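Catechol 1,2-dioxygenase (PDB 5VXT) probably catalyses the intradiol cleavage of catechol by molecular oxygen at a non-haem iron(III) centre, giving cis,cis-muconate. Local coordinates at residues A25-G30 / I47-L52; G80-A85 / Q219-Q224; P122-G127 / R318-A323; H151-G156 / D201-F206. One frame throughout, in Å; residues are numbered along the deposited sequence. Where two conformers were deposited one is given.

Contact 1: residues A25-G30 / I47-L52; sequences AASNAG and IVHRLL. With PTY (phosphatidylethanolamine), chain C.
His49 lies against the end of helix 17-27 by one flank, meeting Ser27 first and Ala29 beside it. Its CB is 3.4 Å from Ser27 OG and 3.9 Å from Ala29 CB. CG stands anti to the backbone N (chi1 -175°), beside Ser27 OG and Ala29 CB; CD2 of the ring comes within 3.2 Å of Ser27 OG, which sits at the ring edge near its plane, while the methyl of Ala29 approaches CG and CD2 obliquely. Beyond CD2 the ring leaves the 25-30 segment; elsewhere the side chain packs on Leu23 and Lys24. The serine hydroxyl is hydrogen-bonded to Leu23 O, one turn back, and takes a weak bond from Ala29 N. Here helix 17-27 stops in a Schellman motif, with Asn28 at positive phi as the C-prime residue, and the chain turns Ala29 back toward helix 42-62. Val48, the residue before, touches Ser27 CB with CG1 at 4.0 Å, and Leu52, about a turn further on, meets Ala26 CB with CD2 at 3.8 Å. On another flank of helix 42-62, Ile47 CG2 and Leu51 CB each approach acyl carbons of phosphatidylethanolamine, the latter at 3.5 Å from C22.

Contact 2: residues G80-A85 / Q219-Q224; sequences GQDGEA and QGATQQ. With PTY (phosphatidylethanolamine), chain I.
Glu84 and Asp82 present their carboxylates to the start of helix 221-229 and take up its first N-H groups. Glu84 OE2 accepts from Thr222 N at 2.9 Å and from Thr222 OG1 at 2.7 Å, the hydroxyl bond falling on the anti lone pair of OE2, the one away from OE1. Thr222 can offer both donors to one oxygen because its OG1 stands beside its own backbone N (chi1 -56°). Water 2 donates a third bond to Glu84 OE2 and accepts from Gln223 N at 2.8 Å, which extends the same oxygen's reach by one residue. Asp82 OD2 takes the N-H of Ala221 at 2.9 Å in a bent bond (132° at the hydrogen), and also forms a salt bridge with Lys78. Asp82 OD1 accepts a hydrogen bond from water 1, which also donates to Gln219 O. Glu84 OE1 rests 3.3 Å from Gly220 CA, an approach permitted by the missing side chain there. The positive end of the helix dipole would favour both carboxylates in their charged form. Gly220 holds the N-cap position but has no side chain to cap with, and acids from the link between helix 66-81 and helix 85-91, where Gly83 forms a Schellman motif, serve the first N-H groups of helix 221-229 instead: a helix start bound by carboxylates, joining the N-terminal helical region to the dioxygenase domain.

Contact 3: residues P122-G127 / R318-A323; sequences PLYVAG and RLRASA. With CAQ (catechol), chain K.
Ala126 and Val125 bind Ala321 and Ala323 where two short parallel strands come together, and the short pairing is closest at this end. Ala126 N donates to Ala321 O at 2.8 Å, almost straight (176° at the hydrogen), and Ala323 N returns a bond to Ala126 O at 3.2 Å. Val125 CG1, anti to its backbone N, reaches Ala323 CB at 3.8 Å. Toward Pro122 the segments spread, their directions 48° apart, and water enters the gap. Tyr124 O and Ala321 N lie 3.8 Å from each other; water 4 accepts from Ala321 N at 3.0 Å and sits close to Tyr124 O. Water 3 lies beside Leu319 O. Side chains still touch across this looser half: Arg320 runs its CB, CG and CD past Tyr124 CD2, with CG at the ring edge 4.0 Å away and the guanidinium plane turned 89° from the ring. That guanidinium is paired with Glu120 and bonded to Val316 O. Pro122 CD and Leu123 CD1 line the catechol site, the latter 3.3 Å from O3. Around the contact, Tyr124 meets Trp170 of strand 166-170 and Phe242 of strand 238-244 edge-to-face, Pro122 and Arg318 pack on Ala86 of helix 85-91, and Arg318, salt-bridged to Glu95, makes a cation-pi contact with Trp70 of the second subunit.

Contact 4: residues H151-G156 / D201-F206; sequences HGTVTG and DGKYEF
Tyr204 lays its ring across Gly152 on the neighbouring strand, in an antiparallel pair of the dioxygenase domain's beta-sandwich. CG of Tyr204 sits between its backbone N and carbonyl carbon (chi1 81°), which folds the ring over the partner strand. Gly152 N stands 3.3 Å above the ring plane, offset toward the rim, and CE1 is 3.4 Å from Gly152 CA; with no CB on the glycine, the aromatic face rests directly on backbone. His151 CA lies over the same face. The two residues form a hydrogen-bonded pair, joined by Tyr204 N to Gly152 O at 2.9 Å and by the longer Gly152 N to Tyr204 O. The hydroxyl continues beyond the pair to Phe300 O on strand 295-303. Val154 CG2 approaches the ring obliquely; Val154, Tyr204 and Phe206 all face Val167 of the other sheet, so this is the inner side of the sandwich.

The opposite side carries two non-hydrogen-bonded pairs. Thr153 and Lys203 cross obliquely, with CG2 against CG at 3.9 Å, and the lysine end then leads away. His151 CB lies 4.0 Å from Glu205 CG, but their polar ends part: NE2 is hydrogen-bonded to Asp297, and Glu205 pairs with Arg207. At the turn, Gly202, with positive phi, gives its O to Val154 N at 2.7 Å, and Asp201 closes an Asx turn, OD1 receiving Lys203 N at 3.2 Å from above the carboxylate plane, 63° out of it.

Contact 1 and the 80-85 half of contact 2 belong to the N-terminal helices, where helix 42-62 is followed by helix 66-81; their centres are 27 Å apart, and phosphatidylethanolamine lies near both. Contact 2 ties these helices to helix 221-229, and contact 3, about 19 Å from it between centres, joins segment 122-127, which touches the catechol, to the C-terminal segment 318-323. Along the chain the segments of contacts 2 and 3 alternate, so each opens before the other has closed. Contact 4 falls within the span of both, in a sandwich sheet 48 Å from contact 1 between centres and across the chain's centre. Contacts 1 to 3 touch the second subunit; contact 4 does not.

Contact 1: residues A25-G30 / I47-L52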
# COMPACT_ATOMS: atom_id res chain seq x y z
N ALA B 25 -1.96 16.58 -13.29
CA ALA B 25 -0.63 16.21 -13.75
C ALA B 25 -0.22 14.84 -13.23
O ALA B 25 0.30 14.01 -13.98
CB ALA B 25 0.40 17.28 -13.34
N ALA B 26 -0.48 14.58 -11.94
CA ALA B 26 0.04 13.37 -11.32
C ALA B 26 -0.69 12.14 -11.82
O ALA B 26 -0.08 11.08 -11.96
CB ALA B 26 -0.07 13.47 -9.79
N SER B 27 -1.99 12.27 -12.09
CA SER B 27 -2.78 11.18 -12.64
C SER B 27 -2.70 11.12 -14.16
O SER B 27 -3.03 10.08 -14.73
CB SER B 27 -4.23 11.36 -12.23
OG SER B 27 -4.79 12.49 -12.88
N ASN B 28 -2.23 12.20 -14.80
CA ASN B 28 -2.20 12.33 -16.26
C ASN B 28 -3.59 12.14 -16.85
O ASN B 28 -3.76 11.58 -17.93
CB ASN B 28 -1.18 11.38 -16.89
CG ASN B 28 -0.66 11.88 -18.22
OD1 ASN B 28 -0.77 13.07 -18.53
ND2 ASN B 28 -0.08 10.98 -19.02
N ALA B 29 -4.60 12.64 -16.13
CA ALA B 29 -5.98 12.45 -16.55
C ALA B 29 -6.34 13.43 -17.65
O ALA B 29 -5.86 14.57 -17.68
CB ALA B 29 -6.93 12.63 -15.36
N GLY B 30 -7.19 12.98 -18.56
CA GLY B 30 -7.54 13.77 -19.73
C GLY B 30 -6.45 13.73 -20.77
O GLY B 30 -6.24 14.69 -21.50
N ILE B 47 -9.05 6.24 -12.57
CA ILE B 47 -9.13 5.73 -11.21
C ILE B 47 -8.16 6.47 -10.31
O ILE B 47 -8.51 6.87 -9.19
CB ILE B 47 -8.87 4.21 -11.17
CG1 ILE B 47 -10.03 3.49 -11.85
CG2 ILE B 47 -8.65 3.75 -9.71
CD1 ILE B 47 -9.85 1.98 -11.97
N VAL B 48 -6.91 6.64 -10.76
CA VAL B 48 -5.90 7.31 -9.94
C VAL B 48 -6.32 8.74 -9.65
O VAL B 48 -6.19 9.23 -8.52
CB VAL B 48 -4.52 7.24 -10.62
CG1 VAL B 48 -3.53 8.21 -9.93
CG2 VAL B 48 -3.96 5.82 -10.58
N HIS B 49 -6.83 9.46 -10.66
CA HIS B 49 -7.25 10.83 -10.43
C HIS B 49 -8.31 10.91 -9.34
O HIS B 49 -8.27 11.80 -8.47
CB HIS B 49 -7.78 11.46 -11.72
CG HIS B 49 -8.13 12.91 -11.58
ND1 HIS B 49 -9.42 13.35 -11.35
CD2 HIS B 49 -7.36 14.01 -11.61
CE1 HIS B 49 -9.42 14.66 -11.26
NE2 HIS B 49 -8.18 15.09 -11.42
N ARG B 50 -9.26 9.97 -9.34
CA ARG B 50 -10.32 10.02 -8.35
C ARG B 50 -9.80 9.66 -6.96
O ARG B 50 -10.11 10.34 -5.98
CB ARG B 50 -11.45 9.07 -8.77
CG ARG B 50 -12.42 8.78 -7.65
CD ARG B 50 -13.20 10.02 -7.25
NE ARG B 50 -14.21 9.67 -6.26
CZ ARG B 50 -15.50 9.49 -6.53
NH1 ARG B 50 -15.93 9.60 -7.78
NH2 ARG B 50 -16.34 9.17 -5.55
N LEU B 51 -9.01 8.59 -6.86
CA LEU B 51 -8.54 8.17 -5.54
C LEU B 51 -7.55 9.17 -4.96
O LEU B 51 -7.58 9.45 -3.76
CB LEU B 51 -7.89 6.79 -5.62
CG LEU B 51 -8.83 5.68 -6.09
CD1 LEU B 51 -8.11 4.34 -5.96
CD2 LEU B 51 -10.11 5.70 -5.27
N LEU B 52 -6.65 9.68 -5.80
CA LEU B 52 -5.69 10.68 -5.33
C LEU B 52 -6.39 11.97 -4.91
O LEU B 52 -6.06 12.55 -3.87
CB LEU B 52 -4.66 10.94 -6.43
CG LEU B 52 -3.38 11.71 -6.10
CD1 LEU B 52 -2.51 10.94 -5.08
CD2 LEU B 52 -2.63 12.00 -7.39
C1 PTY C . -4.15 -3.09 -14.14
C2 PTY C . 1.14 -6.72 -15.28
C3 PTY C . 0.19 -7.68 -14.56
O4 PTY C . -4.60 -1.88 -13.53
C5 PTY C . -2.17 -4.44 -14.73
C6 PTY C . -2.63 -3.12 -14.14
O7 PTY C . -2.16 -3.02 -12.80
C8 PTY C . -0.93 -2.26 -12.67
O10 PTY C . 0.08 -2.59 -13.27
C11 PTY C . -0.95 -1.06 -11.76
C12 PTY C . -2.32 -1.10 -11.11
C13 PTY C . -2.31 -0.34 -9.80
C14 PTY C . -3.26 0.83 -9.89
C15 PTY C . -3.72 1.20 -8.49
C16 PTY C . -2.52 1.19 -7.55
C17 PTY C . -2.75 2.16 -6.40
C18 PTY C . -3.34 3.44 -6.96
C19 PTY C . -3.47 4.48 -5.86
C20 PTY C . -3.05 5.83 -6.41
C21 PTY C . -3.97 6.93 -5.89
C22 PTY C . -4.57 6.55 -4.54
C23 PTY C . -3.94 7.35 -3.41
C24 PTY C . -2.89 6.51 -2.69
C25 PTY C . -1.51 6.72 -3.30
C26 PTY C . -0.46 6.33 -2.28
C27 PTY C . 0.64 7.38 -2.20
C28 PTY C . 1.57 7.02 -1.05
C29 PTY C . 2.20 5.68 -1.32
C30 PTY C . -5.99 -1.76 -13.15
C31 PTY C . -6.49 -0.55 -12.40
O30 PTY C . -6.75 -2.67 -13.44
C32 PTY C . -6.34 -0.82 -10.90
C33 PTY C . -6.90 0.30 -10.04
C34 PTY C . -7.31 -0.23 -8.67
C35 PTY C . -7.97 0.84 -7.82
C36 PTY C . -8.54 0.23 -6.55
C37 PTY C . -7.43 -0.39 -5.73
C38 PTY C . -7.74 -0.27 -4.24
C39 PTY C . -6.64 -0.88 -3.39
C40 PTY C . -6.67 -0.26 -2.00
C41 PTY C . -6.60 -1.35 -0.93
C42 PTY C . -6.75 -0.84 0.49
C43 PTY C . -6.74 -2.01 1.47
C44 PTY C . -5.73 -3.05 1.05
P1 PTY C . -2.31 -7.01 -14.10
O11 PTY C . -0.73 -6.94 -13.77
O12 PTY C . -2.99 -7.80 -13.00
O13 PTY C . -2.48 -7.44 -15.54
O14 PTY C . -2.78 -5.47 -13.96
N1 PTY C . 0.41 -6.04 -16.33

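Contact 2: residues G80-A85 / Q219-Q224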
# COMPACT_ATOMS: atom_id res chain seq x y z
N GLY B 80 3.34 -4.39 2.48
CA GLY B 80 3.83 -5.13 1.33
C GLY B 80 5.01 -6.03 1.66
O GLY B 80 5.11 -7.13 1.13
N GLN B 81 5.92 -5.56 2.53
CA GLN B 81 6.98 -6.43 3.01
C GLN B 81 6.40 -7.66 3.70
O GLN B 81 6.96 -8.77 3.58
CB GLN B 81 7.91 -5.67 3.96
CG GLN B 81 9.11 -5.03 3.28
CD GLN B 81 10.15 -6.05 2.83
OE1 GLN B 81 10.31 -7.09 3.47
NE2 GLN B 81 10.85 -5.75 1.74
N ASP B 82 5.29 -7.49 4.42
CA ASP B 82 4.63 -8.62 5.07
C ASP B 82 3.87 -9.49 4.08
O ASP B 82 3.51 -10.63 4.41
CB ASP B 82 3.65 -8.12 6.15
CG ASP B 82 4.35 -7.63 7.42
OD1 ASP B 82 5.53 -7.95 7.63
OD2 ASP B 82 3.68 -6.94 8.22
N GLY B 83 3.59 -8.97 2.88
CA GLY B 83 2.76 -9.66 1.91
C GLY B 83 1.29 -9.69 2.26
O GLY B 83 0.59 -10.64 1.88
N GLU B 84 0.78 -8.67 2.95
CA GLU B 84 -0.50 -8.77 3.64
C GLU B 84 -1.58 -7.86 3.07
O GLU B 84 -2.65 -7.75 3.68
CB GLU B 84 -0.31 -8.47 5.13
CG GLU B 84 0.16 -9.68 5.93
CD GLU B 84 0.06 -9.46 7.42
OE1 GLU B 84 0.82 -10.09 8.19
OE2 GLU B 84 -0.80 -8.66 7.83
N ALA B 85 -1.36 -7.21 1.92
CA ALA B 85 -2.36 -6.27 1.42
C ALA B 85 -3.72 -6.93 1.23
O ALA B 85 -4.76 -6.33 1.53
CB ALA B 85 -1.88 -5.61 0.12
N GLN B 219 2.26 -10.09 14.60
CA GLN B 219 3.11 -8.94 14.36
C GLN B 219 2.94 -8.36 12.96
O GLN B 219 3.67 -7.43 12.61
CB GLN B 219 4.58 -9.30 14.58
CG GLN B 219 5.09 -9.05 15.99
CD GLN B 219 4.28 -9.79 17.03
OE1 GLN B 219 4.34 -11.01 17.12
NE2 GLN B 219 3.51 -9.04 17.83
N GLY B 220 2.01 -8.89 12.17
CA GLY B 220 1.81 -8.40 10.83
C GLY B 220 1.13 -7.05 10.78
O GLY B 220 0.52 -6.58 11.75
N ALA B 221 1.23 -6.42 9.61
CA ALA B 221 0.68 -5.08 9.44
C ALA B 221 -0.83 -5.06 9.57
O ALA B 221 -1.40 -4.06 10.03
CB ALA B 221 1.09 -4.52 8.07
N THR B 222 -1.51 -6.13 9.16
CA THR B 222 -2.96 -6.16 9.31
C THR B 222 -3.35 -6.09 10.78
O THR B 222 -4.12 -5.21 11.19
CB THR B 222 -3.54 -7.42 8.66
OG1 THR B 222 -3.12 -7.47 7.29
CG2 THR B 222 -5.07 -7.40 8.73
N GLN B 223 -2.79 -6.99 11.59
CA GLN B 223 -3.10 -6.98 13.02
C GLN B 223 -2.64 -5.70 13.69
O GLN B 223 -3.30 -5.22 14.62
CB GLN B 223 -2.45 -8.18 13.70
CG GLN B 223 -2.98 -8.41 15.10
CD GLN B 223 -4.46 -8.70 15.10
OE1 GLN B 223 -4.91 -9.68 14.51
NE2 GLN B 223 -5.24 -7.84 15.74
N GLN B 224 -1.52 -5.13 13.24
CA GLN B 224 -1.06 -3.87 13.80
C GLN B 224 -2.11 -2.78 13.63
O GLN B 224 -2.44 -2.06 14.59
CB GLN B 224 0.26 -3.46 13.15
CG GLN B 224 0.79 -2.09 13.57
CD GLN B 224 2.11 -1.75 12.91
OE1 GLN B 224 3.12 -2.43 13.13
NE2 GLN B 224 2.12 -0.70 12.10
C1 PTY I . 0.31 6.22 13.36
C2 PTY I . 4.16 1.03 14.26
C3 PTY I . 4.40 2.42 14.84
O4 PTY I . -1.03 6.62 13.10
C5 PTY I . 1.74 4.21 13.70
C6 PTY I . 0.38 4.70 13.23
O7 PTY I . 0.17 4.33 11.87
C8 PTY I . -0.37 2.98 11.73
O10 PTY I . -0.35 2.19 12.67
C11 PTY I . -0.94 2.57 10.40
C12 PTY I . -2.13 3.46 10.07
C13 PTY I . -2.19 3.68 8.57
C14 PTY I . -3.58 3.45 7.99
C15 PTY I . -3.46 3.43 6.48
C16 PTY I . -4.54 2.57 5.84
C17 PTY I . -5.82 3.36 5.58
C18 PTY I . -6.86 2.43 4.98
C19 PTY I . -8.09 3.19 4.50
C20 PTY I . -8.79 2.39 3.42
C21 PTY I . -7.87 2.17 2.23
C22 PTY I . -7.60 3.49 1.50
C23 PTY I . -6.58 3.30 0.38
C24 PTY I . -6.84 4.25 -0.79
C25 PTY I . -6.63 5.71 -0.41
C26 PTY I . -7.12 6.61 -1.54
C27 PTY I . -8.57 6.28 -1.90
C28 PTY I . -9.49 7.47 -1.65
C29 PTY I . -9.48 7.88 -0.20
C30 PTY I . -1.37 7.98 12.76
C31 PTY I . -2.79 8.33 12.39
O30 PTY I . -0.49 8.82 12.77
C32 PTY I . -3.21 7.48 11.20
C33 PTY I . -2.13 7.55 10.14
C34 PTY I . -2.66 8.16 8.85
C35 PTY I . -3.31 7.09 7.99
C36 PTY I . -3.69 7.67 6.63
C37 PTY I . -2.49 8.35 6.00
C38 PTY I . -2.79 8.71 4.55
C39 PTY I . -1.51 8.66 3.72
C40 PTY I . -1.17 7.23 3.32
C41 PTY I . -1.79 6.89 1.97
C42 PTY I . -3.12 6.17 2.17
C43 PTY I . -2.92 4.93 3.03
C44 PTY I . -3.63 3.73 2.45
P1 PTY I . 4.23 4.97 14.11
O11 PTY I . 4.42 3.40 13.80
O12 PTY I . 5.09 5.75 13.16
O13 PTY I . 4.39 5.17 15.60
O14 PTY I . 2.69 5.26 13.70
N1 PTY I . 5.37 0.55 13.61
O HOH W 1 5.73 -8.61 10.57
O HOH W 2 -1.45 -9.24 10.57

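Contact 3: residues P122-G127 / R318-A323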
# COMPACT_ATOMS: atom_id res chain seq x y z
N PRO B 122 -7.47 -14.87 0.94
CA PRO B 122 -6.18 -14.83 0.22
C PRO B 122 -5.41 -16.14 0.17
O PRO B 122 -4.24 -16.12 -0.25
CB PRO B 122 -5.40 -13.79 1.04
CG PRO B 122 -5.87 -14.02 2.43
CD PRO B 122 -7.33 -14.41 2.33
N LEU B 123 -6.00 -17.28 0.56
CA LEU B 123 -5.23 -18.48 0.81
C LEU B 123 -5.57 -19.64 -0.13
O LEU B 123 -5.32 -20.80 0.21
CB LEU B 123 -5.41 -18.91 2.27
CG LEU B 123 -5.13 -17.77 3.25
CD1 LEU B 123 -5.33 -18.23 4.68
CD2 LEU B 123 -3.71 -17.23 3.05
N TYR B 124 -6.11 -19.35 -1.31
CA TYR B 124 -6.35 -20.41 -2.27
C TYR B 124 -5.05 -20.84 -2.94
O TYR B 124 -4.17 -20.01 -3.21
CB TYR B 124 -7.35 -19.95 -3.34
CG TYR B 124 -7.46 -20.91 -4.49
CD1 TYR B 124 -8.12 -22.13 -4.35
CD2 TYR B 124 -6.91 -20.60 -5.73
CE1 TYR B 124 -8.22 -23.01 -5.40
CE2 TYR B 124 -7.02 -21.49 -6.79
CZ TYR B 124 -7.67 -22.69 -6.61
OH TYR B 124 -7.78 -23.57 -7.66
N VAL B 125 -4.91 -22.14 -3.20
CA VAL B 125 -3.75 -22.68 -3.92
C VAL B 125 -4.25 -23.52 -5.08
O VAL B 125 -5.00 -24.49 -4.89
CB VAL B 125 -2.83 -23.51 -3.01
CG1 VAL B 125 -1.65 -24.04 -3.81
CG2 VAL B 125 -2.33 -22.67 -1.84
N ALA B 126 -3.83 -23.16 -6.29
CA ALA B 126 -4.26 -23.88 -7.48
C ALA B 126 -3.43 -25.14 -7.67
O ALA B 126 -2.25 -25.20 -7.32
CB ALA B 126 -4.14 -22.98 -8.71
N GLY B 127 -4.07 -26.16 -8.23
CA GLY B 127 -3.37 -27.33 -8.73
C GLY B 127 -3.60 -28.63 -8.00
O GLY B 127 -2.83 -29.58 -8.21
N ARG B 318 -7.45 -12.83 -9.91
CA ARG B 318 -6.52 -12.21 -8.97
C ARG B 318 -5.32 -13.13 -8.81
O ARG B 318 -5.38 -14.32 -9.13
CB ARG B 318 -7.17 -11.95 -7.60
CG ARG B 318 -7.69 -13.22 -6.93
CD ARG B 318 -8.53 -12.91 -5.68
NE ARG B 318 -7.75 -12.60 -4.49
CZ ARG B 318 -8.28 -12.46 -3.27
NH1 ARG B 318 -9.59 -12.63 -3.09
NH2 ARG B 318 -7.51 -12.16 -2.23
N LEU B 319 -4.21 -12.55 -8.33
CA LEU B 319 -3.01 -13.34 -8.08
C LEU B 319 -3.32 -14.47 -7.11
O LEU B 319 -3.80 -14.23 -6.00
CB LEU B 319 -1.89 -12.46 -7.52
CG LEU B 319 -1.00 -11.68 -8.48
CD1 LEU B 319 0.25 -11.19 -7.75
CD2 LEU B 319 -0.62 -12.51 -9.70
N ARG B 320 -3.06 -15.70 -7.53
CA ARG B 320 -3.31 -16.88 -6.72
C ARG B 320 -2.09 -17.78 -6.74
O ARG B 320 -1.45 -17.96 -7.78
CB ARG B 320 -4.55 -17.65 -7.23
CG ARG B 320 -5.87 -16.95 -6.91
CD ARG B 320 -6.93 -17.28 -7.96
NE ARG B 320 -8.25 -16.70 -7.67
CZ ARG B 320 -9.09 -16.26 -8.61
NH1 ARG B 320 -8.75 -16.32 -9.90
NH2 ARG B 320 -10.26 -15.75 -8.26
N ALA B 321 -1.76 -18.34 -5.58
CA ALA B 321 -0.65 -19.27 -5.47
C ALA B 321 -0.97 -20.58 -6.19
O ALA B 321 -2.13 -20.91 -6.44
CB ALA B 321 -0.34 -19.57 -4.00
N SER B 322 0.09 -21.32 -6.52
CA SER B 322 -0.03 -22.63 -7.14
C SER B 322 1.08 -23.53 -6.62
O SER B 322 2.14 -23.06 -6.20
CB SER B 322 0.05 -22.56 -8.67
OG SER B 322 1.38 -22.30 -9.08
N ALA B 323 0.83 -24.84 -6.65
CA ALA B 323 1.77 -25.81 -6.10
C ALA B 323 1.86 -27.04 -6.99
O ALA B 323 1.00 -27.29 -7.84
CB ALA B 323 1.38 -26.23 -4.68
C1 CAQ K . -8.06 -14.14 5.79
C2 CAQ K . -7.74 -15.49 5.91
C3 CAQ K . -8.68 -16.44 5.55
O3 CAQ K . -8.42 -17.77 5.65
C4 CAQ K . -10.00 -16.00 5.06
O4 CAQ K . -10.92 -16.94 4.72
C5 CAQ K . -10.27 -14.65 4.96
C6 CAQ K . -9.30 -13.72 5.33
O HOH W 3 -4.67 -15.32 -3.42
O HOH W 4 -3.06 -17.49 -3.02

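Contact 4: residues H151-G156 / D201-F206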
# COMPACT_ATOMS: atom_id res chain seq x y z
N HIS B 151 -20.12 -33.66 2.47
CA HIS B 151 -20.70 -34.33 1.31
C HIS B 151 -21.94 -33.59 0.87
O HIS B 151 -22.64 -32.97 1.67
CB HIS B 151 -21.05 -35.79 1.62
CG HIS B 151 -22.08 -35.94 2.70
ND1 HIS B 151 -23.41 -36.17 2.42
CD2 HIS B 151 -21.98 -35.90 4.04
CE1 HIS B 151 -24.08 -36.26 3.56
NE2 HIS B 151 -23.23 -36.11 4.56
N GLY B 152 -22.23 -33.67 -0.42
CA GLY B 152 -23.47 -33.15 -0.93
C GLY B 152 -23.56 -33.33 -2.42
O GLY B 152 -22.79 -34.10 -3.01
N THR B 153 -24.49 -32.62 -3.02
CA THR B 153 -24.69 -32.65 -4.46
C THR B 153 -24.55 -31.26 -5.04
O THR B 153 -24.89 -30.25 -4.40
CB THR B 153 -26.06 -33.21 -4.84
OG1 THR B 153 -27.06 -32.26 -4.45
CG2 THR B 153 -26.31 -34.53 -4.13
N VAL B 154 -24.04 -31.22 -6.27
CA VAL B 154 -24.00 -30.02 -7.09
C VAL B 154 -25.20 -30.07 -8.02
O VAL B 154 -25.31 -30.99 -8.85
CB VAL B 154 -22.69 -29.93 -7.88
CG1 VAL B 154 -22.71 -28.72 -8.82
CG2 VAL B 154 -21.51 -29.90 -6.93
N THR B 155 -26.10 -29.12 -7.87
CA THR B 155 -27.26 -29.00 -8.74
C THR B 155 -27.30 -27.62 -9.38
O THR B 155 -26.67 -26.68 -8.90
CB THR B 155 -28.57 -29.23 -7.97
OG1 THR B 155 -29.66 -28.77 -8.77
CG2 THR B 155 -28.57 -28.45 -6.69
N GLY B 156 -28.07 -27.52 -10.46
CA GLY B 156 -28.44 -26.23 -11.01
C GLY B 156 -29.68 -25.69 -10.32
O GLY B 156 -30.23 -26.28 -9.39
N ASP B 201 -24.33 -38.24 -10.93
CA ASP B 201 -25.21 -37.98 -9.80
C ASP B 201 -24.93 -36.66 -9.10
O ASP B 201 -25.55 -36.38 -8.07
CB ASP B 201 -25.12 -39.11 -8.76
CG ASP B 201 -23.71 -39.33 -8.24
OD1 ASP B 201 -22.80 -38.57 -8.63
OD2 ASP B 201 -23.51 -40.28 -7.45
N GLY B 202 -24.01 -35.86 -9.63
CA GLY B 202 -23.66 -34.58 -9.05
C GLY B 202 -23.06 -34.61 -7.66
O GLY B 202 -22.91 -33.55 -7.04
N LYS B 203 -22.69 -35.78 -7.15
CA LYS B 203 -22.26 -35.91 -5.76
C LYS B 203 -20.77 -35.63 -5.61
O LYS B 203 -19.96 -36.04 -6.45
CB LYS B 203 -22.57 -37.31 -5.22
CG LYS B 203 -24.06 -37.61 -5.11
CD LYS B 203 -24.34 -39.02 -4.55
CE LYS B 203 -24.49 -39.03 -3.03
NZ LYS B 203 -24.74 -40.39 -2.50
N TYR B 204 -20.42 -34.93 -4.53
CA TYR B 204 -19.04 -34.66 -4.15
C TYR B 204 -18.86 -35.10 -2.70
O TYR B 204 -19.81 -35.12 -1.92
CB TYR B 204 -18.69 -33.16 -4.30
CG TYR B 204 -19.17 -32.35 -3.12
CD1 TYR B 204 -20.46 -31.83 -3.09
CD2 TYR B 204 -18.34 -32.12 -2.02
CE1 TYR B 204 -20.91 -31.12 -2.00
CE2 TYR B 204 -18.79 -31.41 -0.92
CZ TYR B 204 -20.08 -30.91 -0.91
OH TYR B 204 -20.54 -30.20 0.17
N GLU B 205 -17.63 -35.43 -2.33
CA GLU B 205 -17.38 -35.78 -0.93
C GLU B 205 -15.93 -35.49 -0.58
O GLU B 205 -15.02 -35.85 -1.33
CB GLU B 205 -17.71 -37.25 -0.66
CG GLU B 205 -17.56 -37.64 0.79
CD GLU B 205 -18.15 -39.01 1.07
OE1 GLU B 205 -18.89 -39.51 0.20
OE2 GLU B 205 -17.85 -39.57 2.14
N PHE B 206 -15.73 -34.83 0.56
CA PHE B 206 -14.40 -34.58 1.10
C PHE B 206 -14.29 -35.25 2.46
O PHE B 206 -15.19 -35.12 3.30
CB PHE B 206 -14.12 -33.07 1.23
CG PHE B 206 -14.07 -32.36 -0.09
CD1 PHE B 206 -12.94 -32.41 -0.88
CD2 PHE B 206 -15.17 -31.65 -0.54
CE1 PHE B 206 -12.90 -31.76 -2.10
CE2 PHE B 206 -15.14 -30.99 -1.76
CZ PHE B 206 -14.00 -31.05 -2.54